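PDB 1Z7U: HTH hxlR-type domain-containing protein from Enterococcus faecalis, which probably binds DNA through a winged helix-turn-helix domain of the HxlR type and so is likely to regulate transcription. Local coordinates for the interface of chains A and B. Residues are numbered along the deposited sequence; one frame, centred on the assembly and turned at random. Chains: chain A/B, hypothetical protein EF0647.

The interface of chains A and B. Residues chain A 14-15, 18, 63; chain B 99, 103.
With CG turned anti to the backbone N in both residues (chi1 179° and -158°), B:Phe103 and B:Trp99 extend from helix 84-109 of one subunit toward chain A, one turn apart on the same helix. They meet the end of helix 8-17, A:Thr18 just beyond it and the last residue of helix 50-63. The phenyl ring of B:Phe103 has A:Leu14 and the A:Asp63 backbone O at its rim and the A:Thr18 methyl over one face. The branch carbon CG of A:Leu14 lies in the ring plane at the edge, 3.8 Å from CD2 of B:Phe103, and the two side chains cross at about a right angle. The methyl CG2 of A:Thr18 is displaced toward the rim, 3.9 Å from CZ of B:Phe103. Elsewhere on the rim, CE1 of B:Phe103 lies 3.5 Å from the backbone O of A:Asp63, whose carboxylate plane stands 85° from the ring. The six-membered part of the B:Trp99 indole reaches A:Ala15, with CE3 3.9 Å from its CB. This patch has a twin across the two-fold axis, consistent with a dimer in which the long C-terminal helices contribute to assembly, although the structure alone does not prove the oligomeric state in solution. The A:Thr18 hydroxyl is held within its own chain: OG1 donates to A:Ala15 O at 2.7 Å, in the carbonyl plane, and the same OG1 lies 3.5 Å from CZ3 of B:Trp99.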
loop_
_atom_site.group_PDB
_atom_site.type_symbol
_atom_site.label_atom_id
_atom_site.label_comp_id
_atom_site.label_asym_id
_atom_site.label_seq_id
_atom_site.Cartn_x
_atom_site.Cartn_y
_atom_site.Cartn_z
ATOM N N LEU A 14 -3.899 -3.919 8.426
ATOM C CA LEU A 14 -5.283 -3.585 8.732
ATOM C C LEU A 14 -5.920 -2.811 7.583
ATOM O O LEU A 14 -7.050 -3.083 7.189
ATOM C CB LEU A 14 -5.340 -2.780 10.032
ATOM C CG LEU A 14 -6.477 -2.880 11.057
ATOM C CD1 LEU A 14 -6.984 -4.313 11.313
ATOM C CD2 LEU A 14 -5.968 -2.271 12.357
ATOM N N ALA A 15 -5.171 -1.866 7.034
ATOM C CA ALA A 15 -5.611 -1.101 5.869
ATOM C C ALA A 15 -5.872 -2.001 4.650
ATOM O O ALA A 15 -6.922 -1.891 4.015
ATOM C CB ALA A 15 -4.596 0.002 5.543
ATOM N N THR A 18 -9.096 -4.215 4.527
ATOM C CA THR A 18 -10.357 -3.561 4.124
ATOM C C THR A 18 -10.579 -3.529 2.592
ATOM O O THR A 18 -11.689 -3.216 2.127
ATOM C CB THR A 18 -10.475 -2.119 4.682
ATOM O OG1 THR A 18 -9.558 -1.245 4.000
ATOM C CG2 THR A 18 -10.203 -2.098 6.163
ATOM N N ASP A 63 -16.603 -0.826 6.899
ATOM C CA ASP A 63 -15.223 -0.417 7.097
ATOM C C ASP A 63 -15.024 1.080 6.911
ATOM O O ASP A 63 -13.956 1.599 7.241
ATOM C CB ASP A 63 -14.290 -1.205 6.162
ATOM C CG ASP A 63 -14.157 -2.659 6.569
ATOM O OD1 ASP A 63 -14.548 -2.991 7.708
ATOM O OD2 ASP A 63 -13.668 -3.480 5.762
ATOM N N TRP B 99 -3.868 5.260 6.940
ATOM C CA TRP B 99 -5.216 4.811 6.771
ATOM C C TRP B 99 -5.541 3.706 7.780
ATOM O O TRP B 99 -6.576 3.757 8.428
ATOM C CB TRP B 99 -5.453 4.374 5.313
ATOM C CG TRP B 99 -6.874 4.423 5.026
ATOM C CD1 TRP B 99 -7.578 5.474 4.442
ATOM C CD2 TRP B 99 -7.839 3.432 5.386
ATOM N NE1 TRP B 99 -8.913 5.155 4.408
ATOM C CE2 TRP B 99 -9.101 3.916 4.983
ATOM C CE3 TRP B 99 -7.758 2.168 5.982
ATOM C CZ2 TRP B 99 -10.279 3.178 5.184
ATOM C CZ3 TRP B 99 -8.918 1.445 6.171
ATOM C CH2 TRP B 99 -10.161 1.953 5.783
ATOM N N PHE B 103 -8.276 3.890 11.003
ATOM C CA PHE B 103 -9.245 2.812 11.065
ATOM C C PHE B 103 -9.227 2.131 12.438
ATOM O O PHE B 103 -10.283 1.973 13.061
ATOM C CB PHE B 103 -8.945 1.825 9.935
ATOM C CG PHE B 103 -9.864 0.633 9.887
ATOM C CD1 PHE B 103 -11.173 0.758 9.418
ATOM C CD2 PHE B 103 -9.413 -0.624 10.278
ATOM C CE1 PHE B 103 -12.018 -0.337 9.363
ATOM C CE2 PHE B 103 -10.263 -1.737 10.227
ATOM C CZ PHE B 103 -11.565 -1.588 9.758
#